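Local coordinates for protein endo-arabinase (Bacteroides thetaiotaomicron, PDB 5C0P) that probably hydrolyses glycosidic bonds in arabinan as a magnesium-binding endo-arabinase of glycoside hydrolase family 43, at residues Phe208-Asp213 against Val264-Lys269; Phe95-Phe98 against Lys104-Thr107; Ser238-Gly241 against Gly245-Val248; His277-Asn280 against Glu284-Val287. One frame throughout, in Å; residues are numbered along the deposited sequence.

Contact 1 of 4, residues Phe208-Asp213 against Val264-Lys269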
loop_
_atom_site.group_PDB
_atom_site.type_symbol
_atom_site.label_atom_id
_atom_site.label_comp_id
_atom_site.label_asym_id
_atom_site.label_seq_id
_atom_site.Cartn_x
_atom_site.Cartn_y
_atom_site.Cartn_z
ATOM N N PHE A 208 4.624 -0.557 -4.040
ATOM C CA PHE A 208 3.880 0.425 -4.805
ATOM C C PHE A 208 4.726 0.858 -5.989
ATOM O O PHE A 208 5.871 1.266 -5.810
ATOM C CB PHE A 208 3.542 1.635 -3.933
ATOM C CG PHE A 208 2.596 2.599 -4.603
ATOM C CD1 PHE A 208 1.223 2.394 -4.552
ATOM C CD2 PHE A 208 3.082 3.681 -5.308
ATOM C CE1 PHE A 208 0.347 3.269 -5.185
ATOM C CE2 PHE A 208 2.221 4.558 -5.953
ATOM C CZ PHE A 208 0.854 4.360 -5.885
ATOM N N ILE A 209 4.166 0.791 -7.195
ATOM C CA ILE A 209 4.908 1.177 -8.389
ATOM C C ILE A 209 4.459 2.540 -8.908
ATOM O O ILE A 209 3.260 2.831 -8.966
ATOM C CB ILE A 209 4.769 0.117 -9.518
ATOM C CG1 ILE A 209 5.490 -1.179 -9.130
ATOM C CG2 ILE A 209 5.322 0.647 -10.834
ATOM C CD1 ILE A 209 5.239 -2.361 -10.097
ATOM N N TYR A 210 5.436 3.363 -9.278
ATOM C CA TYR A 210 5.183 4.612 -9.993
ATOM C C TYR A 210 5.901 4.559 -11.339
ATOM O O TYR A 210 7.097 4.269 -11.400
ATOM C CB TYR A 210 5.700 5.793 -9.175
ATOM C CG TYR A 210 5.435 7.135 -9.817
ATOM C CD1 TYR A 210 4.177 7.717 -9.748
ATOM C CD2 TYR A 210 6.441 7.823 -10.472
ATOM C CE1 TYR A 210 3.920 8.949 -10.331
ATOM C CE2 TYR A 210 6.197 9.054 -11.061
ATOM C CZ TYR A 210 4.936 9.610 -10.985
ATOM O OH TYR A 210 4.698 10.837 -11.572
ATOM N N ARG A 211 5.178 4.846 -12.418
ATOM C CA ARG A 211 5.748 4.795 -13.757
ATOM C C ARG A 211 6.219 6.178 -14.182
ATOM O O ARG A 211 5.457 7.147 -14.117
ATOM C CB ARG A 211 4.718 4.277 -14.768
ATOM C CG ARG A 211 5.264 4.161 -16.182
ATOM C CD ARG A 211 4.239 3.606 -17.157
ATOM N NE ARG A 211 3.107 4.505 -17.376
ATOM C CZ ARG A 211 1.889 4.324 -16.873
ATOM N NH1 ARG A 211 1.635 3.277 -16.096
ATOM N NH2 ARG A 211 0.928 5.200 -17.139
ATOM N N LEU A 212 7.471 6.266 -14.619
ATOM C CA LEU A 212 8.028 7.519 -15.106
ATOM C C LEU A 212 7.590 7.790 -16.539
ATOM O O LEU A 212 7.118 6.885 -17.234
ATOM C CB LEU A 212 9.554 7.460 -15.051
ATOM C CG LEU A 212 10.114 7.120 -13.677
ATOM C CD1 LEU A 212 11.640 7.087 -13.720
ATOM C CD2 LEU A 212 9.637 8.140 -12.654
ATOM N N ASP A 213 7.774 9.031 -16.990
ATOM C CA ASP A 213 7.317 9.421 -18.320
ATOM C C ASP A 213 7.982 8.625 -19.437
ATOM O O ASP A 213 7.401 8.450 -20.503
ATOM C CB ASP A 213 7.517 10.925 -18.557
ATOM C CG ASP A 213 6.571 11.784 -17.737
ATOM O OD1 ASP A 213 5.666 11.238 -17.062
ATOM O OD2 ASP A 213 6.733 13.020 -17.780
ATOM N N VAL A 264 3.065 7.288 -3.605
ATOM C CA VAL A 264 3.197 8.608 -4.202
ATOM C C VAL A 264 1.964 8.940 -5.031
ATOM O O VAL A 264 1.268 8.050 -5.546
ATOM C CB VAL A 264 4.476 8.743 -5.064
ATOM C CG1 VAL A 264 5.731 8.576 -4.198
ATOM C CG2 VAL A 264 4.473 7.729 -6.186
ATOM N N PHE A 265 1.686 10.231 -5.133
ATOM C CA PHE A 265 0.540 10.710 -5.881
ATOM C C PHE A 265 0.788 12.130 -6.343
ATOM O O PHE A 265 1.633 12.837 -5.787
ATOM C CB PHE A 265 -0.721 10.674 -5.011
ATOM C CG PHE A 265 -0.679 11.609 -3.819
ATOM C CD1 PHE A 265 -1.228 12.887 -3.890
ATOM C CD2 PHE A 265 -0.110 11.197 -2.620
ATOM C CE1 PHE A 265 -1.198 13.750 -2.789
ATOM C CE2 PHE A 265 -0.065 12.050 -1.519
ATOM C CZ PHE A 265 -0.616 13.320 -1.595
ATOM N N LYS A 266 0.031 12.564 -7.341
ATOM C CA LYS A 266 0.055 13.971 -7.709
ATOM C C LYS A 266 -1.114 14.675 -7.062
ATOM O O LYS A 266 -2.255 14.191 -7.127
ATOM C CB LYS A 266 0.029 14.150 -9.226
ATOM C CG LYS A 266 1.337 13.737 -9.867
ATOM C CD LYS A 266 1.315 13.941 -11.361
ATOM C CE LYS A 266 2.716 13.782 -11.933
ATOM N NZ LYS A 266 2.722 13.875 -13.417
ATOM N N ASP A 267 -0.832 15.802 -6.417
ATOM C CA ASP A 267 -1.898 16.597 -5.817
ATOM C C ASP A 267 -2.727 17.290 -6.902
ATOM O O ASP A 267 -2.468 17.103 -8.099
ATOM C CB ASP A 267 -1.380 17.563 -4.732
ATOM C CG ASP A 267 -0.588 18.744 -5.281
ATOM O OD1 ASP A 267 -0.563 18.995 -6.503
ATOM O OD2 ASP A 267 0.002 19.464 -4.444
ATOM N N LEU A 268 -3.722 18.073 -6.489
ATOM C CA LEU A 268 -4.652 18.689 -7.440
ATOM C C LEU A 268 -3.983 19.699 -8.375
ATOM O O LEU A 268 -4.537 20.048 -9.418
ATOM C CB LEU A 268 -5.827 19.337 -6.702
ATOM C CG LEU A 268 -6.743 18.347 -5.985
ATOM C CD1 LEU A 268 -7.732 19.108 -5.132
ATOM C CD2 LEU A 268 -7.475 17.475 -6.994
ATOM N N LYS A 269 -2.796 20.166 -7.991
ATOM C CA LYS A 269 -2.011 21.081 -8.811
ATOM C C LYS A 269 -0.963 20.357 -9.661
ATOM O O LYS A 269 -0.217 20.991 -10.409
ATOM C CB LYS A 269 -1.334 22.124 -7.927
ATOM C CG LYS A 269 -2.301 23.122 -7.324
ATOM C CD LYS A 269 -1.598 24.129 -6.424
ATOM C CE LYS A 269 -1.052 23.472 -5.171
ATOM N NZ LYS A 269 -0.452 24.484 -4.249
#
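The CG2 methyl of Val264 packs on Tyr210 and, more loosely, on Phe208, with no hydrogen bond crossing between Phe208-Asp213 and Val264-Lys269. CG2 of Val264 lies 3.6 Å from CD1 of Tyr210 and 3.9 Å from CE2 of Phe208. Its approach to the tyrosine ring is oblique. Tyr210 has CG anti to the backbone N (chi1 -178°), which sends the ring out to the valine and its hydroxyl further on to the lysine. There OH meets CE of Lys266 at 3.6 Å, the extended lysine chain passing across it. Phe208 also brings CE2 to 3.6 Å from the backbone O of Val264. The strands 205-211 and 260-266 belong to different sheets, as expected of neighbouring blades in the five-bladed beta-propeller of this family. The axes of the short strand segments 208-211 and 264-266 come to 8.5 Å, their N-to-C directions 41° apart. Leu220 of strand 217-224 and Ile274 of strand 272-278 also pack on Val264. The side chain of Phe208 is about 5 Å from that of Asp84, a magnesium ligand. Between these segments the blades probably hold together by shape and burial of the valine, with no directed bond.

Contact 2 of 4, residues Phe95-Phe98 against Lys104-Thr107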
loop_
_atom_site.group_PDB
_atom_site.type_symbol
_atom_site.label_atom_id
_atom_site.label_comp_id
_atom_site.label_asym_id
_atom_site.label_seq_id
_atom_site.Cartn_x
_atom_site.Cartn_y
_atom_site.Cartn_z
ATOM N N PHE A 95 -8.537 -1.981 -1.141
ATOM C CA PHE A 95 -7.665 -3.144 -0.994
ATOM C C PHE A 95 -7.199 -3.162 0.470
ATOM O O PHE A 95 -6.454 -2.269 0.899
ATOM C CB PHE A 95 -6.423 -2.992 -1.889
ATOM C CG PHE A 95 -6.659 -3.266 -3.357
ATOM C CD1 PHE A 95 -7.636 -2.584 -4.078
ATOM C CD2 PHE A 95 -5.844 -4.165 -4.036
ATOM C CE1 PHE A 95 -7.826 -2.846 -5.443
ATOM C CE2 PHE A 95 -6.011 -4.414 -5.393
ATOM C CZ PHE A 95 -7.011 -3.762 -6.100
ATOM N N THR A 96 -7.633 -4.158 1.239
ATOM C CA THR A 96 -7.311 -4.234 2.666
ATOM C C THR A 96 -6.944 -5.668 3.030
ATOM O O THR A 96 -7.410 -6.617 2.390
ATOM C CB THR A 96 -8.502 -3.741 3.538
ATOM O OG1 THR A 96 -8.790 -2.378 3.196
ATOM C CG2 THR A 96 -8.185 -3.798 5.033
ATOM N N THR A 97 -6.100 -5.824 4.044
ATOM C CA THR A 97 -5.619 -7.143 4.426
ATOM C C THR A 97 -6.362 -7.671 5.654
ATOM O O THR A 97 -6.554 -6.964 6.647
ATOM C CB THR A 97 -4.096 -7.107 4.647
ATOM O OG1 THR A 97 -3.453 -6.798 3.396
ATOM C CG2 THR A 97 -3.588 -8.439 5.168
ATOM N N PHE A 98 -6.794 -8.931 5.573
ATOM C CA PHE A 98 -7.586 -9.547 6.624
ATOM C C PHE A 98 -7.076 -10.952 6.887
ATOM O O PHE A 98 -6.307 -11.494 6.101
ATOM C CB PHE A 98 -9.060 -9.680 6.196
ATOM C CG PHE A 98 -9.706 -8.389 5.755
ATOM C CD1 PHE A 98 -10.319 -7.542 6.678
ATOM C CD2 PHE A 98 -9.748 -8.051 4.406
ATOM C CE1 PHE A 98 -10.934 -6.355 6.259
ATOM C CE2 PHE A 98 -10.363 -6.872 3.975
ATOM C CZ PHE A 98 -10.960 -6.023 4.907
ATOM N N LYS A 104 -5.694 -18.302 5.813
ATOM C CA LYS A 104 -4.461 -17.521 5.819
ATOM C C LYS A 104 -4.716 -16.046 5.533
ATOM O O LYS A 104 -5.657 -15.678 4.815
ATOM C CB LYS A 104 -3.447 -18.086 4.820
ATOM C CG LYS A 104 -2.821 -19.391 5.285
ATOM C CD LYS A 104 -1.542 -19.703 4.535
ATOM C CE LYS A 104 -0.857 -20.909 5.153
ATOM N NZ LYS A 104 -1.857 -21.966 5.447
ATOM N N ARG A 105 -3.873 -15.195 6.109
ATOM C CA ARG A 105 -3.935 -13.764 5.857
ATOM C C ARG A 105 -3.848 -13.480 4.362
ATOM O O ARG A 105 -3.083 -14.130 3.643
ATOM C CB ARG A 105 -2.785 -13.068 6.592
ATOM C CG ARG A 105 -2.817 -11.552 6.496
ATOM C CD ARG A 105 -1.892 -10.905 7.512
ATOM N NE ARG A 105 -2.401 -11.073 8.870
ATOM C CZ ARG A 105 -1.707 -11.587 9.879
ATOM N NH1 ARG A 105 -2.271 -11.699 11.072
ATOM N NH2 ARG A 105 -0.454 -11.984 9.700
ATOM N N GLY A 106 -4.650 -12.533 3.894
ATOM C CA GLY A 106 -4.587 -12.117 2.505
ATOM C C GLY A 106 -5.231 -10.769 2.291
ATOM O O GLY A 106 -5.925 -10.252 3.168
ATOM N N THR A 107 -5.011 -10.196 1.118
ATOM C CA THR A 107 -5.613 -8.918 0.780
ATOM C C THR A 107 -6.860 -9.205 -0.038
ATOM O O THR A 107 -6.833 -10.055 -0.928
ATOM C CB THR A 107 -4.627 -8.057 -0.027
ATOM O OG1 THR A 107 -3.443 -7.853 0.751
ATOM C CG2 THR A 107 -5.248 -6.706 -0.401
#
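Matching torsions bring the hydroxyls of Thr97 and Thr107 together: each has OG1 anti to its carbonyl carbon (chi1 -64° and -59°). The two OG1 atoms share a hydrogen bond of 2.8 Å. Both threonines stand on one face of the sheet as an antiparallel non-hydrogen-bonded pair. Each hydroxyl has a second partner in strand 134-141: the N of Asp136 for Thr97, the N of Gly137 for Thr107. CG2 of Thr97 turns the other way and touches CG of Arg105 at 3.5 Å, the two side chains nearly perpendicular. The guanidinium of Arg105 goes on to salt bridges with Asp79 and Glu154. The next pair, Phe98 and Gly106, is hydrogen-bonded. Phe98 N reaches Gly106 O at 2.9 Å, and Gly106 N reaches Phe98 O at 2.9 Å, both bonds nearly straight. Phe98 projects from the opposite face, where its ring meets Phe80 and Phe74 edge-to-face. A valine in place of Thr97 would probably leave the Thr107 hydroxyl and the N of Asp136 without this mate. This beta hairpin is part of a propeller blade. Asp136 is predicted to tune the acidity of the catalytic glutamate, so the paired hydroxyls probably help to fix the backbone beside it.

Contact 3 of 4, residues Ser238-Gly241 against Gly245-Val248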
loop_
_atom_site.group_PDB
_atom_site.type_symbol
_atom_site.label_atom_id
_atom_site.label_comp_id
_atom_site.label_asym_id
_atom_site.label_seq_id
_atom_site.Cartn_x
_atom_site.Cartn_y
_atom_site.Cartn_z
ATOM N N SER A 238 12.975 -0.628 -12.319
ATOM C CA SER A 238 12.920 -1.530 -13.465
ATOM C C SER A 238 13.079 -0.696 -14.729
ATOM O O SER A 238 12.108 -0.123 -15.237
ATOM C CB SER A 238 11.608 -2.308 -13.498
ATOM O OG SER A 238 11.569 -3.165 -14.632
ATOM N N ALA A 239 14.311 -0.634 -15.227
ATOM C CA ALA A 239 14.654 0.184 -16.390
ATOM C C ALA A 239 14.017 -0.365 -17.655
ATOM O O ALA A 239 13.861 0.354 -18.646
ATOM C CB ALA A 239 16.155 0.252 -16.548
ATOM N N SER A 240 13.648 -1.642 -17.614
ATOM C CA SER A 240 13.049 -2.303 -18.768
ATOM C C SER A 240 11.613 -1.846 -18.986
ATOM O O SER A 240 11.041 -2.078 -20.048
ATOM C CB SER A 240 13.046 -3.814 -18.549
ATOM O OG SER A 240 12.151 -4.153 -17.504
ATOM N N GLY A 241 11.018 -1.236 -17.965
ATOM C CA GLY A 241 9.604 -0.893 -18.004
ATOM C C GLY A 241 8.698 -2.098 -17.790
ATOM O O GLY A 241 7.482 -1.993 -17.903
ATOM N N GLY A 245 10.371 -6.943 -13.853
ATOM C CA GLY A 245 11.768 -6.616 -13.604
ATOM C C GLY A 245 12.646 -6.695 -14.846
ATOM O O GLY A 245 12.153 -6.559 -15.967
ATOM N N PRO A 246 13.963 -6.896 -14.664
ATOM C CA PRO A 246 14.610 -7.051 -13.353
ATOM C C PRO A 246 14.597 -5.766 -12.530
ATOM O O PRO A 246 14.734 -4.649 -13.046
ATOM C CB PRO A 246 16.045 -7.435 -13.718
ATOM C CG PRO A 246 16.267 -6.824 -15.067
ATOM C CD PRO A 246 14.934 -6.944 -15.772
ATOM N N TRP A 247 14.387 -5.943 -11.232
ATOM C CA TRP A 247 14.373 -4.832 -10.303
ATOM C C TRP A 247 15.763 -4.634 -9.697
ATOM O O TRP A 247 16.374 -5.573 -9.182
ATOM C CB TRP A 247 13.332 -5.104 -9.221
ATOM C CG TRP A 247 11.940 -5.037 -9.754
ATOM C CD1 TRP A 247 11.155 -6.085 -10.156
ATOM C CD2 TRP A 247 11.173 -3.853 -9.968
ATOM N NE1 TRP A 247 9.941 -5.615 -10.607
ATOM C CE2 TRP A 247 9.929 -4.246 -10.496
ATOM C CE3 TRP A 247 11.421 -2.492 -9.765
ATOM C CZ2 TRP A 247 8.924 -3.326 -10.809
ATOM C CZ3 TRP A 247 10.425 -1.578 -10.083
ATOM C CH2 TRP A 247 9.195 -1.998 -10.596
ATOM N N VAL A 248 16.272 -3.411 -9.783
ATOM C CA VAL A 248 17.580 -3.096 -9.227
ATOM C C VAL A 248 17.369 -2.247 -7.976
ATOM O O VAL A 248 16.814 -1.144 -8.056
ATOM C CB VAL A 248 18.464 -2.346 -10.245
ATOM C CG1 VAL A 248 19.773 -1.888 -9.598
ATOM C CG2 VAL A 248 18.747 -3.229 -11.471
HETATM O O HOH W 1 14.370 -3.731 -15.683
HETATM O O HOH W 2 16.525 -1.787 -13.712
#
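CB of Ser238 sits over one face of the Trp247 indole, in a CH-pi contact 3.6 Å from the centroid of the six-membered ring and only 6° off its normal. The backbone N of Ser238 is also close, 3.5 Å from CZ3 of Trp247. The second direct link is polar. Ser240 OG donates to Gly245 O at 2.9 Å, coming from above the carbonyl plane. With chi1 at 68°, OG turns toward Gly245 and reaches this carbonyl. A water joins the same two segments: it accepts from Ser240 N and donates to Ser238 OG and to Pro246 O, the last at 2.8 Å. Ser238-Gly241 is a type I beta turn, closed by Gly241 N on Ser238 O at 3.1 Å. It begins the connection between strands 231-238 and 248-249, at the outer edge of a propeller blade. The peptide bond before Pro246 is cis, and Gly245 has backbone angles that strongly favour glycine. Further out, Asn242 O bonds Ser238 OG, while Val243 O takes the NE1 hydrogen of Trp247. Leu217 and Met219 of strand 217-224 pack on the indole. A leucine in place of Trp247 would probably lose the flat surface beneath Ser238 and leave Val243 O without its NE1 partner. Ser238 is itself bonded through its backbone to Leu217.

Contact 4 of 4, residues His277-Asn280 against Glu284-Val287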
loop_
_atom_site.group_PDB
_atom_site.type_symbol
_atom_site.label_atom_id
_atom_site.label_comp_id
_atom_site.label_asym_id
_atom_site.label_seq_id
_atom_site.Cartn_x
_atom_site.Cartn_y
_atom_site.Cartn_z
ATOM N N HIS A 277 3.946 6.857 7.012
ATOM C CA HIS A 277 3.852 7.189 8.433
ATOM C C HIS A 277 5.221 7.193 9.080
ATOM O O HIS A 277 6.117 6.477 8.643
ATOM C CB HIS A 277 2.903 6.246 9.192
ATOM C CG HIS A 277 3.468 4.876 9.422
ATOM N ND1 HIS A 277 3.091 3.785 8.675
ATOM C CD2 HIS A 277 4.397 4.428 10.302
ATOM C CE1 HIS A 277 3.753 2.717 9.089
ATOM N NE2 HIS A 277 4.560 3.088 10.074
ATOM N N ALA A 278 5.382 8.008 10.116
ATOM C CA ALA A 278 6.595 8.006 10.925
ATOM C C ALA A 278 6.235 8.506 12.311
ATOM O O ALA A 278 5.257 9.228 12.471
ATOM C CB ALA A 278 7.654 8.907 10.300
ATOM N N PRO A 279 6.988 8.089 13.341
ATOM C CA PRO A 279 7.936 6.978 13.354
ATOM C C PRO A 279 7.108 5.697 13.317
ATOM O O PRO A 279 5.909 5.757 13.006
ATOM C CB PRO A 279 8.629 7.135 14.712
ATOM C CG PRO A 279 7.585 7.733 15.577
ATOM C CD PRO A 279 6.796 8.660 14.682
ATOM N N ASN A 280 7.713 4.558 13.635
ATOM C CA ASN A 280 7.035 3.288 13.396
ATOM C C ASN A 280 6.376 2.687 14.638
ATOM O O ASN A 280 5.876 1.566 14.605
ATOM C CB ASN A 280 7.988 2.285 12.743
ATOM C CG ASN A 280 7.260 1.086 12.164
ATOM O OD1 ASN A 280 6.222 1.232 11.504
ATOM N ND2 ASN A 280 7.785 -0.112 12.425
ATOM N N GLU A 284 2.882 7.041 15.553
ATOM C CA GLU A 284 2.838 7.037 14.087
ATOM C C GLU A 284 1.855 8.078 13.564
ATOM O O GLU A 284 0.702 8.133 13.996
ATOM C CB GLU A 284 2.413 5.668 13.547
ATOM C CG GLU A 284 3.220 4.482 14.077
ATOM C CD GLU A 284 2.513 3.764 15.211
ATOM O OE1 GLU A 284 2.092 4.430 16.174
ATOM O OE2 GLU A 284 2.360 2.532 15.127
ATOM N N HIS A 285 2.305 8.887 12.613
ATOM C CA HIS A 285 1.459 9.923 12.029
ATOM C C HIS A 285 1.836 10.103 10.563
ATOM O O HIS A 285 2.957 9.771 10.154
ATOM C CB HIS A 285 1.644 11.240 12.786
ATOM C CG HIS A 285 3.065 11.711 12.832
ATOM N ND1 HIS A 285 3.900 11.431 13.890
ATOM C CD2 HIS A 285 3.793 12.423 11.944
ATOM C CE1 HIS A 285 5.091 11.961 13.655
ATOM N NE2 HIS A 285 5.055 12.564 12.479
ATOM N N PRO A 286 0.901 10.616 9.752
ATOM C CA PRO A 286 1.198 10.751 8.323
ATOM C C PRO A 286 2.184 11.860 8.035
ATOM O O PRO A 286 2.098 12.951 8.600
ATOM C CB PRO A 286 -0.165 11.085 7.701
ATOM C CG PRO A 286 -0.996 11.622 8.832
ATOM C CD PRO A 286 -0.505 10.919 10.071
ATOM N N VAL A 287 3.121 11.553 7.153
ATOM C CA VAL A 287 4.059 12.523 6.631
ATOM C C VAL A 287 3.724 12.628 5.150
ATOM O O VAL A 287 3.791 11.637 4.420
ATOM C CB VAL A 287 5.501 12.037 6.823
ATOM C CG1 VAL A 287 6.486 13.023 6.206
ATOM C CG2 VAL A 287 5.803 11.839 8.313
#
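His277-Asn280 and Glu284-Val287 run antiparallel, with Ala278 and His285 as a hydrogen-bonded pair and His277 and Pro286 as a non-hydrogen-bonded one. Ala278 N donates to His285 O at 3.0 Å. His285 N returns a bond to Ala278 O at 3.0 Å, less straight at 150°. The imidazole of His285 folds back, with chi1 at 56°, so that Ala278 O lies over one face of the ring. Its ND1 bonds Thr283 O. CE1 of the same ring meets CD of Pro279 at 3.9 Å. The peptide bond before Pro279 is cis. CB of Ala278 touches CG2 of Val287 at 4.0 Å. His277 stands on the face shared with Pro286, and Glu284, just before the strand, runs alongside its ring. CD2 of His277 is 4.0 Å from CG of Glu284, and the ring and carboxylate planes are 73° apart. NE2 of His277 donates to Asn280 OD1 at 2.9 Å, almost exactly in the ring plane and in the carbonyl plane of the amide. ND1 bonds Asp28 N, so both ring nitrogens are engaged and the ring is held against turning. Arg27 reaches both Glu284 OE2, as a salt bridge, and Asn280 OD1. Pro279 O is buried against CG of Glu284 at 3.2 Å and has no polar partner. The arrangement is a beta hairpin of strands 272-278 and 285-290 in a propeller blade, with the side chain of His277 about 4 Å from that of the magnesium ligand His261.

Overall arrangement
Contacts 1, 2 and 4 each bring a side chain near the magnesium site: Phe208, Phe95 and, beside the ligand His261, His277. Contact 3 lies away from it. The side chains of Phe95 and Phe208 are each about 7 Å from the magnesium ion. Contacts 1 and 2 lie on opposite sides of the chain's centre, with centres 25 Å apart. The side chains of His277 and Thr97 are each about 5 Å from a bound Tris molecule, probably from the crystallisation liquor, which may mark the pocket. One strand of contact 1, 260-266, neighbours strand 272-278 of contact 4 in the same sheet. Contact 3 meets contact 1 directly: Ile209 CD1 packs on Trp247 CZ2 at 3.9 Å.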